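Local coordinates for steroid delta-isomerase (Pseudomonas aeruginosa, PDB 3MSO), which probably isomerises steroids or a similar small hydrophobic substrate in the pocket of an NTF2-like fold, at residues B[27-31]-B[56-60]; B[95-101]-B[113-119]. One frame throughout, in Å; residues are numbered along the deposited sequence.

Contact 1 of 2, residues B[27-31]-B[56-60]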
# COMPACT_ATOMS: atom_id res chain seq x y z
N LEU B 27 14.50 -4.12 22.97
CA LEU B 27 15.63 -4.18 22.04
C LEU B 27 16.69 -3.07 22.28
O LEU B 27 17.23 -2.52 21.32
CB LEU B 27 15.14 -4.17 20.58
CG LEU B 27 14.33 -5.38 20.09
CD1 LEU B 27 13.59 -5.04 18.81
CD2 LEU B 27 15.21 -6.59 19.85
N SER B 28 16.98 -2.76 23.56
CA SER B 28 17.98 -1.72 23.87
C SER B 28 19.41 -2.18 23.56
O SER B 28 20.23 -1.36 23.12
CB SER B 28 17.83 -1.19 25.30
OG SER B 28 17.74 -2.20 26.29
N GLY B 29 19.67 -3.49 23.70
CA GLY B 29 20.96 -4.11 23.42
C GLY B 29 21.20 -4.47 21.96
O GLY B 29 22.27 -5.00 21.62
N LEU B 30 20.22 -4.18 21.10
CA LEU B 30 20.26 -4.50 19.68
C LEU B 30 21.44 -3.93 18.88
O LEU B 30 22.01 -4.70 18.12
CB LEU B 30 18.90 -4.22 19.02
CG LEU B 30 18.73 -4.50 17.53
CD1 LEU B 30 19.06 -5.94 17.16
CD2 LEU B 30 17.33 -4.19 17.12
N PRO B 31 21.90 -2.66 19.04
CA PRO B 31 23.05 -2.21 18.23
C PRO B 31 24.32 -3.08 18.31
O PRO B 31 25.09 -3.12 17.34
CB PRO B 31 23.27 -0.77 18.70
CG PRO B 31 21.95 -0.34 19.21
CD PRO B 31 21.39 -1.56 19.88
N SER B 56 18.41 -0.49 13.88
CA SER B 56 18.06 -0.65 15.30
C SER B 56 16.76 0.08 15.61
O SER B 56 15.87 -0.47 16.27
CB SER B 56 19.18 -0.13 16.19
OG SER B 56 18.95 -0.49 17.54
N MSE B 57 16.62 1.28 15.05
CA MSE B 57 15.48 2.14 15.24
C MSE B 57 14.21 1.58 14.63
O MSE B 57 13.16 1.64 15.28
CB MSE B 57 15.80 3.52 14.69
CG MSE B 57 14.96 4.59 15.29
SE MSE B 57 14.46 5.79 13.89
CE MSE B 57 13.24 4.57 12.85
N ILE B 58 14.28 1.02 13.41
CA ILE B 58 13.10 0.44 12.76
C ILE B 58 12.68 -0.84 13.51
O ILE B 58 11.49 -1.00 13.80
CB ILE B 58 13.27 0.24 11.23
CG1 ILE B 58 13.57 1.56 10.56
CG2 ILE B 58 12.03 -0.38 10.59
CD1 ILE B 58 14.43 1.44 9.52
N LEU B 59 13.68 -1.68 13.89
CA LEU B 59 13.42 -2.93 14.62
C LEU B 59 12.82 -2.68 16.00
O LEU B 59 12.02 -3.49 16.45
CB LEU B 59 14.63 -3.86 14.69
CG LEU B 59 15.07 -4.49 13.36
CD1 LEU B 59 16.45 -5.10 13.48
CD2 LEU B 59 14.08 -5.54 12.90
N ASN B 60 13.14 -1.53 16.62
CA ASN B 60 12.55 -1.14 17.90
C ASN B 60 11.13 -0.66 17.71
O ASN B 60 10.28 -0.92 18.55
CB ASN B 60 13.36 -0.05 18.57
CG ASN B 60 14.30 -0.57 19.61
OD1 ASN B 60 15.47 -0.85 19.32
ND2 ASN B 60 13.81 -0.74 20.85
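Leu27, Leu30 and Pro31 meet Ser56, Leu59 and Asn60 in a mixed loop-to-helix contact, leucine packing at the centre with polar side chains at the two ends, where the turn leading into the short helix 30-33 lies against helix 52-65. The register is read from two CA-CA separations of 6.0 Å, Leu27 with Asn60 and Pro31 with Ser56, so the two segments run in opposite directions. At the centre Leu30 CD2 comes 3.6 Å from Leu59 CB, and the two side chains cross at about a right angle. The extended first torsion of Leu30 (CG opposite the backbone N, chi1 -179°) carries that methyl over to the helix, where it also meets Leu59 CD1. Leu27 reaches the same turn of helix with one branch: its CD1 rests against the backbone carbonyl of Leu59, while CB lies beside the side chain of Asn60. Toward the other end, Ser56 OG sits 3.4 Å from Pro31 CG, the hydroxyl oxygen lying nearly as close to CD as to CG of the proline. Both leucines of the turn also touch Trp18 of helix 9-23, and Leu59 continues onto Phe40 of strand 38-41. The buried area, 274 Å² in all, is modest. Such packing of helices over a curved sheet is characteristic of the alpha+beta cone of the NTF2-like fold, to which the SnoaL-like domain belongs.

Contact 2 of 2, residues B[95-101]-B[113-119]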
# COMPACT_ATOMS: atom_id res chain seq x y z
N GLU B 95 -5.12 -9.84 12.04
CA GLU B 95 -4.40 -11.05 12.37
C GLU B 95 -3.31 -11.21 11.31
O GLU B 95 -3.60 -11.07 10.13
CB GLU B 95 -5.39 -12.22 12.36
CG GLU B 95 -5.02 -13.36 13.28
CD GLU B 95 -5.08 -13.01 14.75
OE1 GLU B 95 -6.21 -12.94 15.30
OE2 GLU B 95 -4.01 -12.79 15.35
N LEU B 96 -2.05 -11.39 11.69
CA LEU B 96 -1.05 -11.54 10.64
C LEU B 96 -0.05 -12.68 10.85
O LEU B 96 0.06 -13.26 11.94
CB LEU B 96 -0.35 -10.21 10.25
CG LEU B 96 0.54 -9.55 11.29
CD1 LEU B 96 1.99 -10.14 11.30
CD2 LEU B 96 0.60 -8.07 11.09
N LYS B 97 0.69 -12.95 9.80
CA LYS B 97 1.69 -14.00 9.73
C LYS B 97 2.92 -13.40 9.08
O LYS B 97 2.79 -12.55 8.18
CB LYS B 97 1.10 -15.09 8.83
CG LYS B 97 1.58 -16.45 9.12
CD LYS B 97 1.20 -17.01 10.47
CE LYS B 97 2.29 -18.02 10.76
NZ LYS B 97 2.50 -18.95 9.60
N GLY B 98 4.10 -13.78 9.56
CA GLY B 98 5.33 -13.22 9.03
C GLY B 98 6.59 -14.01 9.24
O GLY B 98 6.58 -15.04 9.92
N ILE B 99 7.70 -13.51 8.66
CA ILE B 99 9.03 -14.09 8.80
C ILE B 99 10.10 -13.03 9.05
O ILE B 99 10.06 -11.96 8.46
CB ILE B 99 9.47 -15.03 7.63
CG1 ILE B 99 9.50 -14.32 6.26
CG2 ILE B 99 8.66 -16.32 7.60
CD1 ILE B 99 10.69 -14.76 5.33
N ASP B 100 11.07 -13.34 9.91
CA ASP B 100 12.28 -12.54 10.11
C ASP B 100 13.32 -13.41 9.41
O ASP B 100 13.51 -14.56 9.84
CB ASP B 100 12.65 -12.39 11.60
CG ASP B 100 11.74 -11.47 12.40
OD1 ASP B 100 11.30 -10.45 11.84
OD2 ASP B 100 11.52 -11.75 13.60
N MSE B 101 13.87 -12.95 8.28
CA MSE B 101 14.90 -13.69 7.55
C MSE B 101 16.24 -12.99 7.80
O MSE B 101 16.52 -11.96 7.19
CB MSE B 101 14.58 -13.86 6.06
CG MSE B 101 15.65 -14.66 5.29
SE MSE B 101 14.91 -15.62 3.75
CE MSE B 101 14.11 -14.18 2.81
N PHE B 113 18.57 -8.09 7.50
CA PHE B 113 17.37 -8.43 8.22
C PHE B 113 16.21 -8.08 7.31
O PHE B 113 15.91 -6.90 7.09
CB PHE B 113 17.28 -7.64 9.53
CG PHE B 113 16.39 -8.24 10.58
CD1 PHE B 113 15.03 -8.42 10.35
CD2 PHE B 113 16.89 -8.57 11.84
CE1 PHE B 113 14.19 -8.95 11.34
CE2 PHE B 113 16.06 -9.10 12.82
CZ PHE B 113 14.71 -9.28 12.57
N GLU B 114 15.58 -9.13 6.76
CA GLU B 114 14.47 -9.02 5.81
C GLU B 114 13.18 -9.54 6.43
O GLU B 114 13.13 -10.67 6.91
CB GLU B 114 14.85 -9.79 4.56
CG GLU B 114 13.89 -9.64 3.40
CD GLU B 114 14.39 -10.29 2.12
OE1 GLU B 114 15.50 -10.88 2.13
OE2 GLU B 114 13.66 -10.22 1.11
N VAL B 115 12.14 -8.70 6.43
CA VAL B 115 10.83 -9.06 6.98
C VAL B 115 9.79 -9.17 5.86
O VAL B 115 9.81 -8.37 4.93
CB VAL B 115 10.39 -8.05 8.09
CG1 VAL B 115 9.02 -8.40 8.67
CG2 VAL B 115 11.43 -7.96 9.20
N MSE B 116 8.91 -10.19 5.93
CA MSE B 116 7.75 -10.37 5.03
C MSE B 116 6.53 -10.64 5.93
O MSE B 116 6.64 -11.30 6.97
CB MSE B 116 7.92 -11.53 4.05
CG MSE B 116 9.18 -11.45 3.22
SE MSE B 116 9.15 -12.73 1.79
CE MSE B 116 11.03 -12.61 1.31
N VAL B 117 5.39 -10.11 5.54
CA VAL B 117 4.14 -10.23 6.27
C VAL B 117 3.06 -10.62 5.27
O VAL B 117 3.15 -10.27 4.09
CB VAL B 117 3.85 -8.92 7.08
CG1 VAL B 117 2.36 -8.74 7.40
CG2 VAL B 117 4.69 -8.86 8.37
N ARG B 118 2.08 -11.41 5.72
CA ARG B 118 0.88 -11.82 4.98
C ARG B 118 -0.32 -11.88 5.96
O ARG B 118 -0.09 -12.14 7.16
CB ARG B 118 1.09 -13.15 4.23
CG ARG B 118 1.32 -14.36 5.13
CD ARG B 118 1.09 -15.65 4.35
NE ARG B 118 -0.33 -15.86 4.06
CZ ARG B 118 -1.17 -16.46 4.89
NH1 ARG B 118 -0.74 -16.94 6.05
NH2 ARG B 118 -2.45 -16.60 4.56
N PRO B 119 -1.58 -11.66 5.53
CA PRO B 119 -2.05 -11.32 4.16
C PRO B 119 -1.93 -9.83 3.87
O PRO B 119 -1.43 -9.09 4.72
CB PRO B 119 -3.51 -11.79 4.18
CG PRO B 119 -3.95 -11.53 5.59
CD PRO B 119 -2.72 -11.71 6.48
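The carbonyl oxygen of Lys97 is approached by two donors of the partner strand: Arg118 N gives it a hydrogen bond of 2.8 Å, and Val117 CA lies 3.3 Å from it in a CA-H...O contact. Lys97 N returns a bond to Arg118 O, and the same reciprocal pairing recurs at Ile99 with Met116 and at Met101 with Glu114. The Met101 N to Glu114 O bond is 2.8 Å long, with 166° at the hydrogen. With strand directions 156° apart, this is regular antiparallel pairing within the hairpin of strands 94-104 and 110-118; Gly98 with Val117 and Asp100 with Val115 are the non-hydrogen-bonded pairs between.

The two faces differ in chemistry. On one, Lys97 and Arg118 run side by side, Lys97 CB being 3.8 Å from Arg118 CG. Farther along, Ile99 lies alongside Met116, and the selenomethionine methyls of Met101 and Met116 meet, CE to CE, at 3.8 Å. Glu114 stretches out next to Met101, its OE2 gripped by Lys97 NZ and Arg118 NH1 of the third subunit. On the other face, Asp100 OD1 is 3.3 Å from Phe113 CE1, at the edge of the ring and in its plane; the carboxylate itself is turned 65° to that ring. Its other oxygen, OD2, is hydrogen-bonded to Tyr71 OH. Toward the Lys97-Arg118 end of this face, Leu96 CD2 packs on Val117 CG1.

Lys97 NZ also forms a salt bridge with Glu86, and Arg118 NE donates to Ser42 O of the third subunit. The like charges of Lys97 and Arg118 are thus probably balanced by Glu86 of the same chain and by Glu114 of the third subunit, whose reciprocal bridges would tie hairpin to hairpin.

Overall arrangement
Contact 1 closes before contact 2 opens along the chain, and their centres are about 18 Å apart on opposite sides of the chain's centre. They nevertheless touch: Leu59 CD2 of contact 1 lies 3.7 Å from Phe113 CE1 of contact 2, so helix 52-65 packs directly on the sheet face that carries Phe113. Trp18 and Phe40, which pack on contact 1, also meet Phe113, and strand 38-41 lies next to strand 110-118 in the sheet. Contact 1 thus belongs to the helical covering and contact 2 to the sheet beneath, whose other face meets the third subunit. In NTF2-like relatives the pocket lies between these layers.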